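Local atomic coordinates of stage II sporulation protein Q (Bacillus subtilis, PDB entry 3TUF), a protein that forms an intercellular channel with SpoIIIAH, takes part in forespore engulfment and is required for anchoring membrane proteins on the forespore side of the septal membrane. Residues A[41-46]-A[84-89]; A[115-120]-A[135-140]; A[53-58]-A[159-164]. One frame throughout, in Å; residues are numbered along the deposited sequence.

Contact 1: residues A[41-46]-A[84-89]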
loop_
_atom_site.group_PDB
_atom_site.type_symbol
_atom_site.label_atom_id
_atom_site.label_comp_id
_atom_site.label_asym_id
_atom_site.label_seq_id
_atom_site.Cartn_x
_atom_site.Cartn_y
_atom_site.Cartn_z
ATOM N N VAL A 41 -27.368 33.581 -11.358
ATOM C CA VAL A 41 -27.612 32.150 -11.446
ATOM C C VAL A 41 -29.062 31.904 -11.143
ATOM O O VAL A 41 -29.529 32.293 -10.104
ATOM C CB VAL A 41 -26.704 31.371 -10.429
ATOM C CG1 VAL A 41 -27.124 29.866 -10.287
ATOM C CG2 VAL A 41 -25.211 31.528 -10.803
ATOM N N ALA A 42 -29.788 31.254 -12.047
ATOM C CA ALA A 42 -31.230 31.070 -11.796
ATOM C C ALA A 42 -31.608 29.639 -11.421
ATOM O O ALA A 42 -30.946 28.699 -11.848
ATOM C CB ALA A 42 -32.057 31.555 -12.994
ATOM N N MET A 43 -32.655 29.480 -10.611
ATOM C CA MET A 43 -33.302 28.177 -10.422
ATOM C C MET A 43 -33.521 27.562 -11.796
ATOM O O MET A 43 -33.954 28.245 -12.699
ATOM C CB MET A 43 -34.626 28.353 -9.686
ATOM C CG MET A 43 -34.379 28.557 -8.236
ATOM S SD MET A 43 -33.976 26.939 -7.459
ATOM C CE MET A 43 -35.697 26.356 -7.277
ATOM N N PRO A 44 -33.209 26.273 -11.970
ATOM C CA PRO A 44 -33.254 25.665 -13.316
ATOM C C PRO A 44 -34.671 25.206 -13.737
ATOM O O PRO A 44 -34.835 24.085 -14.322
ATOM C CB PRO A 44 -32.354 24.449 -13.145
ATOM C CG PRO A 44 -32.691 23.985 -11.792
ATOM C CD PRO A 44 -32.900 25.259 -10.949
ATOM N N VAL A 45 -35.670 26.051 -13.456
ATOM C CA VAL A 45 -37.088 25.657 -13.590
ATOM C C VAL A 45 -37.838 26.851 -14.143
ATOM O O VAL A 45 -37.304 27.954 -14.121
ATOM C CB VAL A 45 -37.605 25.208 -12.235
ATOM C CG1 VAL A 45 -39.029 25.389 -12.104
ATOM C CG2 VAL A 45 -37.317 23.763 -12.054
ATOM N N VAL A 46 -39.040 26.663 -14.699
ATOM C CA VAL A 46 -39.762 27.825 -15.178
ATOM C C VAL A 46 -40.724 28.286 -14.075
ATOM O O VAL A 46 -40.804 29.465 -13.721
ATOM C CB VAL A 46 -40.519 27.548 -16.496
ATOM C CG1 VAL A 46 -41.367 28.750 -16.837
ATOM C CG2 VAL A 46 -39.557 27.221 -17.681
ATOM N N ILE A 84 -28.427 19.618 -6.277
ATOM C CA ILE A 84 -29.735 19.580 -5.661
ATOM C C ILE A 84 -30.709 18.836 -6.559
ATOM O O ILE A 84 -30.524 18.785 -7.800
ATOM C CB ILE A 84 -30.241 20.971 -5.384
ATOM C CG1 ILE A 84 -30.410 21.715 -6.717
ATOM C CG2 ILE A 84 -29.257 21.689 -4.448
ATOM C CD1 ILE A 84 -30.687 23.214 -6.646
ATOM N N ASP A 85 -31.719 18.241 -5.911
ATOM C CA ASP A 85 -32.851 17.639 -6.582
ATOM C C ASP A 85 -34.082 18.469 -6.304
ATOM O O ASP A 85 -34.415 18.741 -5.149
ATOM C CB ASP A 85 -33.097 16.232 -6.069
ATOM C CG ASP A 85 -31.989 15.228 -6.531
ATOM O OD1 ASP A 85 -31.111 15.607 -7.397
ATOM O OD2 ASP A 85 -32.018 14.065 -6.024
ATOM N N LEU A 86 -34.775 18.846 -7.365
ATOM C CA LEU A 86 -36.000 19.649 -7.263
ATOM C C LEU A 86 -37.167 18.772 -7.647
ATOM O O LEU A 86 -37.063 18.043 -8.660
ATOM C CB LEU A 86 -35.918 20.816 -8.249
ATOM C CG LEU A 86 -34.910 21.823 -7.742
ATOM C CD1 LEU A 86 -34.412 22.758 -8.875
ATOM C CD2 LEU A 86 -35.504 22.625 -6.504
ATOM N N ALA A 87 -38.248 18.803 -6.867
ATOM C CA ALA A 87 -39.510 18.093 -7.283
ATOM C C ALA A 87 -40.714 18.969 -6.916
ATOM O O ALA A 87 -40.581 19.828 -6.026
ATOM C CB ALA A 87 -39.642 16.693 -6.686
ATOM N N GLU A 88 -41.825 18.781 -7.643
ATOM C CA GLU A 88 -43.086 19.502 -7.492
ATOM C C GLU A 88 -43.871 18.847 -6.343
ATOM O O GLU A 88 -43.719 17.629 -6.121
ATOM C CB GLU A 88 -43.889 19.417 -8.816
ATOM C CG GLU A 88 -45.307 20.118 -8.833
ATOM C CD GLU A 88 -46.506 19.189 -8.370
ATOM O OE1 GLU A 88 -46.473 17.956 -8.621
ATOM O OE2 GLU A 88 -47.491 19.690 -7.750
ATOM N N LYS A 89 -44.701 19.633 -5.613
ATOM C CA LYS A 89 -45.426 19.071 -4.459
ATOM C C LYS A 89 -45.945 17.635 -4.734
ATOM O O LYS A 89 -45.634 16.715 -3.996
ATOM C CB LYS A 89 -46.547 19.986 -3.961
ATOM C CG LYS A 89 -47.075 19.650 -2.489
ATOM C CD LYS A 89 -48.290 18.651 -2.390
ATOM C CE LYS A 89 -49.627 19.339 -2.036
ATOM N NZ LYS A 89 -50.081 20.352 -3.049
#
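In the apolar layer against strand 84-88 of the M23 peptidase fold, Leu86 packs against Met43, Pro44 and, more loosely, Val45, three successive residues of the loop that leads into strand 51-55. The contact rests on side chains alone, with no hydrogen bond joining the two segments, and buries 154 Å² in all. Leu86 is its hub. With CG anti to its own carbonyl carbon (chi1 -72°), it sends its two methyl groups to different partners. CD1 abuts the edge carbons of the proline ring, 3.6 Å from Pro44 CD and just as near Pro44 CG. CD2 turns to the methionine, whose terminal methyl Met43 CE comes to 3.8 Å from Leu86 CD2. The methionine reaches this place by a detour: its chain bends at chi2 (-77°) and again at chi3 (-81°), which folds SD and CE back toward the leucine although CB does not point there. Val45 adds a looser touch, its CG2 standing 4.4 Å from Leu86 CD1. The loop makes an inverse gamma turn centred on Pro44, closed by a weak bond of 2.9 Å from Val45 N to Met43 O, which is consistent with the three residues facing the strand together. Around the contact, Leu86 also touches Val53 of strand 51-55 and Val165 of strand 165-171, the two strands that flank 84-88 in the large antiparallel sheet. Pro44 and Ile84 both lean on Phe167, Val45 packs on Phe94, and backbone bonds from Ala42 to Ser99 and from Pro44 to Ser97 hold the loop in place, so that the early chain is laid over the sheet.

Contact 2: residues A[115-120]-A[135-140]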
loop_
_atom_site.group_PDB
_atom_site.type_symbol
_atom_site.label_atom_id
_atom_site.label_comp_id
_atom_site.label_asym_id
_atom_site.label_seq_id
_atom_site.Cartn_x
_atom_site.Cartn_y
_atom_site.Cartn_z
ATOM N N TYR A 115 -32.299 11.168 -19.214
ATOM C CA TYR A 115 -31.562 12.164 -20.010
ATOM C C TYR A 115 -30.601 13.039 -19.236
ATOM O O TYR A 115 -30.860 13.398 -18.090
ATOM C CB TYR A 115 -32.526 13.051 -20.715
ATOM C CG TYR A 115 -32.963 12.478 -22.008
ATOM C CD1 TYR A 115 -32.208 12.697 -23.185
ATOM C CD2 TYR A 115 -34.181 11.747 -22.094
ATOM C CE1 TYR A 115 -32.668 12.196 -24.454
ATOM C CE2 TYR A 115 -34.651 11.242 -23.341
ATOM C CZ TYR A 115 -33.876 11.482 -24.492
ATOM O OH TYR A 115 -34.339 11.002 -25.676
ATOM N N VAL A 116 -29.493 13.404 -19.843
ATOM C CA VAL A 116 -28.527 14.200 -19.114
ATOM C C VAL A 116 -28.185 15.280 -20.069
ATOM O O VAL A 116 -27.886 14.983 -21.237
ATOM C CB VAL A 116 -27.207 13.422 -18.786
ATOM C CG1 VAL A 116 -26.151 14.369 -18.142
ATOM C CG2 VAL A 116 -27.441 12.152 -17.884
ATOM N N VAL A 117 -28.270 16.534 -19.606
ATOM C CA VAL A 117 -27.867 17.676 -20.416
ATOM C C VAL A 117 -26.821 18.449 -19.646
ATOM O O VAL A 117 -26.902 18.598 -18.419
ATOM C CB VAL A 117 -29.032 18.619 -20.731
ATOM C CG1 VAL A 117 -28.530 19.922 -21.473
ATOM C CG2 VAL A 117 -30.162 17.880 -21.509
ATOM N N GLU A 118 -25.838 18.956 -20.369
ATOM C CA GLU A 118 -24.795 19.681 -19.725
ATOM C C GLU A 118 -24.576 20.913 -20.548
ATOM O O GLU A 118 -24.413 20.831 -21.753
ATOM C CB GLU A 118 -23.555 18.816 -19.661
ATOM C CG GLU A 118 -22.312 19.537 -19.199
ATOM C CD GLU A 118 -21.068 18.621 -18.914
ATOM O OE1 GLU A 118 -20.010 19.243 -18.701
ATOM O OE2 GLU A 118 -21.128 17.340 -18.891
ATOM N N VAL A 119 -24.613 22.067 -19.904
ATOM C CA VAL A 119 -24.502 23.338 -20.629
ATOM C C VAL A 119 -23.220 24.009 -20.189
ATOM O O VAL A 119 -22.962 24.174 -18.986
ATOM C CB VAL A 119 -25.775 24.271 -20.464
ATOM C CG1 VAL A 119 -25.611 25.624 -21.211
ATOM C CG2 VAL A 119 -26.992 23.585 -20.978
ATOM N N GLU A 120 -22.408 24.333 -21.187
ATOM C CA GLU A 120 -21.161 25.057 -21.030
ATOM C C GLU A 120 -21.437 26.550 -20.923
ATOM O O GLU A 120 -22.148 27.109 -21.790
ATOM C CB GLU A 120 -20.396 24.841 -22.316
ATOM C CG GLU A 120 -19.168 25.671 -22.500
ATOM C CD GLU A 120 -17.983 24.778 -22.573
ATOM O OE1 GLU A 120 -17.958 23.842 -21.737
ATOM O OE2 GLU A 120 -17.119 24.970 -23.474
ATOM N N VAL A 135 -36.040 15.872 -23.638
ATOM C CA VAL A 135 -35.031 16.875 -23.907
ATOM C C VAL A 135 -35.568 17.734 -25.035
ATOM O O VAL A 135 -36.290 17.241 -25.935
ATOM C CB VAL A 135 -33.677 16.167 -24.224
ATOM C CG1 VAL A 135 -32.749 17.050 -25.014
ATOM C CG2 VAL A 135 -33.007 15.796 -22.914
ATOM N N SER A 136 -35.275 19.024 -24.964
ATOM C CA SER A 136 -35.760 19.965 -25.948
ATOM C C SER A 136 -34.525 20.572 -26.621
ATOM O O SER A 136 -34.640 21.542 -27.371
ATOM C CB SER A 136 -36.637 21.027 -25.267
ATOM O OG SER A 136 -37.657 20.410 -24.431
ATOM N N VAL A 137 -33.339 19.995 -26.358
ATOM C CA VAL A 137 -32.071 20.480 -26.941
ATOM C C VAL A 137 -31.240 19.331 -27.489
ATOM O O VAL A 137 -31.540 18.165 -27.252
ATOM C CB VAL A 137 -31.165 21.274 -25.918
ATOM C CG1 VAL A 137 -31.746 22.608 -25.588
ATOM C CG2 VAL A 137 -30.946 20.484 -24.623
ATOM N N GLU A 138 -30.171 19.669 -28.199
ATOM C CA GLU A 138 -29.195 18.667 -28.632
ATOM C C GLU A 138 -27.776 19.269 -28.631
ATOM O O GLU A 138 -27.604 20.514 -28.714
ATOM C CB GLU A 138 -29.529 18.160 -30.037
ATOM C CG GLU A 138 -29.187 19.187 -31.116
ATOM C CD GLU A 138 -29.664 18.772 -32.490
ATOM O OE1 GLU A 138 -29.569 17.576 -32.837
ATOM O OE2 GLU A 138 -30.134 19.644 -33.238
ATOM N N GLN A 139 -26.767 18.408 -28.550
ATOM C CA GLN A 139 -25.387 18.879 -28.571
ATOM C C GLN A 139 -25.174 20.025 -29.598
ATOM O O GLN A 139 -25.618 19.931 -30.740
ATOM C CB GLN A 139 -24.469 17.714 -28.902
ATOM C CG GLN A 139 -23.386 17.590 -27.906
ATOM C CD GLN A 139 -22.243 16.807 -28.445
ATOM O OE1 GLN A 139 -22.367 15.604 -28.692
ATOM N NE2 GLN A 139 -21.109 17.476 -28.651
ATOM N N GLY A 140 -24.511 21.106 -29.181
ATOM C CA GLY A 140 -24.262 22.253 -30.072
ATOM C C GLY A 140 -25.325 23.360 -30.006
ATOM O O GLY A 140 -25.058 24.515 -30.425
#
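Val135 sits against one face of the Tyr115 ring, its CB over that face, and the closest approach is 3.2 Å between Val135 CG2 and Tyr115 CD1. The same methyl lies 3.4 Å from Tyr115 CG, so it rests on the inner part of the ring, near the root of the side chain. A chi1 of 158° sets Val135 CG1 anti to the backbone N and thereby CG2 anti to the carbonyl carbon. From there CG2 also reaches Val117, 3.8 Å from Val117 CG2, and thus wedges between the tyrosine and the valine two residues further on. Val137 continues the row: chi1 of -71° puts its CG1 anti to the carbonyl carbon and so leaves CG2 between the backbone N and that carbon, 4.0 Å from Val117 CG1. Replacing Tyr115 by a serine would probably uncover Val135 CG2 on the ring side and leave a gap beside Leu132, which the tyrosine also touches. Val137 rests in addition on Val143 and on Ile149 of strand 148-151. These apolar contacts pack strand 116-120 of the large antiparallel sheet against the end of strand 134-135 and the loop after it, between two sheets of the M23 fold.

Contact 3: residues A[53-58]-A[159-164]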
loop_
_atom_site.group_PDB
_atom_site.type_symbol
_atom_site.label_atom_id
_atom_site.label_comp_id
_atom_site.label_asym_id
_atom_site.label_seq_id
_atom_site.Cartn_x
_atom_site.Cartn_y
_atom_site.Cartn_z
ATOM N N VAL A 53 -36.691 21.927 -3.167
ATOM C CA VAL A 53 -35.480 21.102 -3.105
ATOM C C VAL A 53 -35.789 19.841 -2.289
ATOM O O VAL A 53 -36.131 19.938 -1.137
ATOM C CB VAL A 53 -34.374 21.889 -2.398
ATOM C CG1 VAL A 53 -33.140 21.021 -2.235
ATOM C CG2 VAL A 53 -34.023 23.175 -3.176
ATOM N N VAL A 54 -35.712 18.655 -2.880
ATOM C CA VAL A 54 -35.900 17.418 -2.077
ATOM C C VAL A 54 -34.595 16.678 -1.749
ATOM O O VAL A 54 -34.593 15.676 -1.034
ATOM C CB VAL A 54 -36.840 16.442 -2.746
ATOM C CG1 VAL A 54 -38.264 16.999 -2.637
ATOM C CG2 VAL A 54 -36.335 16.112 -4.241
ATOM N N LYS A 55 -33.493 17.153 -2.318
ATOM C CA LYS A 55 -32.198 16.748 -1.867
ATOM C C LYS A 55 -31.161 17.819 -2.160
ATOM O O LYS A 55 -31.167 18.479 -3.236
ATOM C CB LYS A 55 -31.783 15.413 -2.457
ATOM C CG LYS A 55 -30.453 14.876 -1.859
ATOM C CD LYS A 55 -29.778 13.809 -2.808
ATOM C CE LYS A 55 -30.657 12.538 -2.967
ATOM N NZ LYS A 55 -31.256 12.173 -1.640
ATOM N N LYS A 56 -30.289 17.972 -1.156
ATOM C CA LYS A 56 -29.238 19.004 -1.094
ATOM C C LYS A 56 -27.874 18.403 -1.441
ATOM O O LYS A 56 -27.712 17.162 -1.418
ATOM C CB LYS A 56 -29.168 19.622 0.327
ATOM C CG LYS A 56 -30.349 20.459 0.714
ATOM C CD LYS A 56 -30.201 20.849 2.225
ATOM C CE LYS A 56 -31.485 21.523 2.733
ATOM N NZ LYS A 56 -31.486 21.781 4.216
ATOM N N PHE A 57 -26.927 19.302 -1.754
ATOM C CA PHE A 57 -25.584 18.975 -2.096
ATOM C C PHE A 57 -24.899 18.545 -0.771
ATOM O O PHE A 57 -25.057 19.175 0.230
ATOM C CB PHE A 57 -24.983 20.241 -2.684
ATOM C CG PHE A 57 -23.521 20.151 -2.941
ATOM C CD1 PHE A 57 -22.609 20.230 -1.897
ATOM C CD2 PHE A 57 -23.044 19.987 -4.232
ATOM C CE1 PHE A 57 -21.185 20.142 -2.148
ATOM C CE2 PHE A 57 -21.642 19.892 -4.503
ATOM C CZ PHE A 57 -20.714 19.964 -3.482
ATOM N N TYR A 58 -24.139 17.458 -0.801
ATOM C CA TYR A 58 -23.497 16.958 0.414
ATOM C C TYR A 58 -22.471 17.938 0.990
ATOM O O TYR A 58 -21.554 18.365 0.289
ATOM C CB TYR A 58 -22.835 15.603 0.149
ATOM C CG TYR A 58 -22.383 14.887 1.401
ATOM C CD1 TYR A 58 -21.102 15.069 1.905
ATOM C CD2 TYR A 58 -23.237 14.028 2.081
ATOM C CE1 TYR A 58 -20.684 14.416 3.049
ATOM C CE2 TYR A 58 -22.828 13.371 3.225
ATOM C CZ TYR A 58 -21.551 13.568 3.705
ATOM O OH TYR A 58 -21.140 12.917 4.845
ATOM N N GLU A 159 -33.885 6.749 -7.024
ATOM C CA GLU A 159 -35.347 6.544 -7.135
ATOM C C GLU A 159 -36.031 7.296 -6.041
ATOM O O GLU A 159 -37.202 7.645 -6.180
ATOM C CB GLU A 159 -35.773 5.085 -7.045
ATOM C CG GLU A 159 -34.661 4.103 -7.361
ATOM C CD GLU A 159 -35.179 2.882 -8.094
ATOM O OE1 GLU A 159 -36.268 2.386 -7.712
ATOM O OE2 GLU A 159 -34.491 2.434 -9.049
ATOM N N ASP A 160 -35.282 7.544 -4.960
ATOM C CA ASP A 160 -35.782 8.237 -3.748
ATOM C C ASP A 160 -36.220 9.714 -3.937
ATOM O O ASP A 160 -36.967 10.232 -3.126
ATOM C CB ASP A 160 -34.789 8.077 -2.544
ATOM C CG ASP A 160 -33.591 9.055 -2.619
ATOM O OD1 ASP A 160 -33.664 10.130 -1.994
ATOM O OD2 ASP A 160 -32.574 8.770 -3.317
ATOM N N SER A 161 -35.752 10.383 -4.983
ATOM C CA SER A 161 -36.122 11.752 -5.263
ATOM C C SER A 161 -37.313 11.805 -6.242
ATOM O O SER A 161 -37.550 12.863 -6.938
ATOM C CB SER A 161 -34.965 12.418 -5.981
ATOM O OG SER A 161 -33.806 12.373 -5.215
ATOM N N GLY A 162 -38.039 10.681 -6.333
ATOM C CA GLY A 162 -39.120 10.506 -7.307
ATOM C C GLY A 162 -38.940 11.232 -8.635
ATOM O O GLY A 162 -37.880 11.217 -9.292
ATOM N N ASN A 163 -40.014 11.894 -9.029
ATOM C CA ASN A 163 -40.030 12.593 -10.296
ATOM C C ASN A 163 -39.348 13.932 -10.061
ATOM O O ASN A 163 -39.852 14.736 -9.290
ATOM C CB ASN A 163 -41.470 12.697 -10.792
ATOM C CG ASN A 163 -41.614 13.539 -12.052
ATOM O OD1 ASN A 163 -40.710 14.245 -12.494
ATOM N ND2 ASN A 163 -42.783 13.469 -12.630
ATOM N N HIS A 164 -38.183 14.151 -10.672
ATOM C CA HIS A 164 -37.384 15.349 -10.321
ATOM C C HIS A 164 -36.416 15.842 -11.371
ATOM O O HIS A 164 -36.276 15.223 -12.415
ATOM C CB HIS A 164 -36.535 15.025 -9.113
ATOM C CG HIS A 164 -35.395 14.071 -9.405
ATOM N ND1 HIS A 164 -35.584 12.704 -9.594
ATOM C CD2 HIS A 164 -34.059 14.288 -9.517
ATOM C CE1 HIS A 164 -34.419 12.127 -9.813
ATOM N NE2 HIS A 164 -33.478 13.066 -9.769
#
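Val54 and Lys55 both face Asp85 in a classic beta bulge near the end of strand 51-55, which comes up against a loop that opens with a 3-10 turn at 159-160, the CA atoms of Val54 and Ser161 lying 6.5 Å apart. Both side chains point toward the loop. Lys55 starts extended, then bends at chi3 and chi4 and crosses Asp160 at about a right angle. The resulting salt bridge runs 3.2 Å from Lys55 NZ to the syn lone pair of Asp160 OD1, while the ammonium is also bound by Leu71 O. Val54 CG2 makes a looser contact, 4.3 Å from Ser161 CB. Ser161 CB sits 3.7 Å above the centre of the His164 ring, and Ser161 OG is taken by Asp85. The ring is held at its edge: His164 ND1 donates to Gly162 O at 2.8 Å, nearly straight (169°) and in the ring plane. Asp160 OD2 is buried by the contact without a hydrogen-bond partner; the charge on Lys55 NZ, 4.0 Å away, may offset part of the cost. One lysine thus ties the loop to the strand and to Leu71, while the hydrogen bond and serine probably restrain the His164 ring.

Overall arrangement
Contacts 1 and 3 share a border: their centres are 11 Å apart, and Asp85 OD2 lies 2.6 Å from Ser161 OG, a probable hydrogen bond. Here strand 84-88 offers Leu86 to the N-terminal loop and Asp85 to the side of contact 3. In LytM-type M23 peptidases the residues equivalent to Asp85 and His166 are zinc ligands and His164 corresponds to the first histidine of the HxH motif, whereas the remaining ligand, a histidine, is replaced by Ser81, consistent with a degenerate site. Contact 2 reaches the same sheet but stands apart, its centre 17 Å from that of contact 1 and 21 Å from that of contact 3, across the chain's centre from the latter.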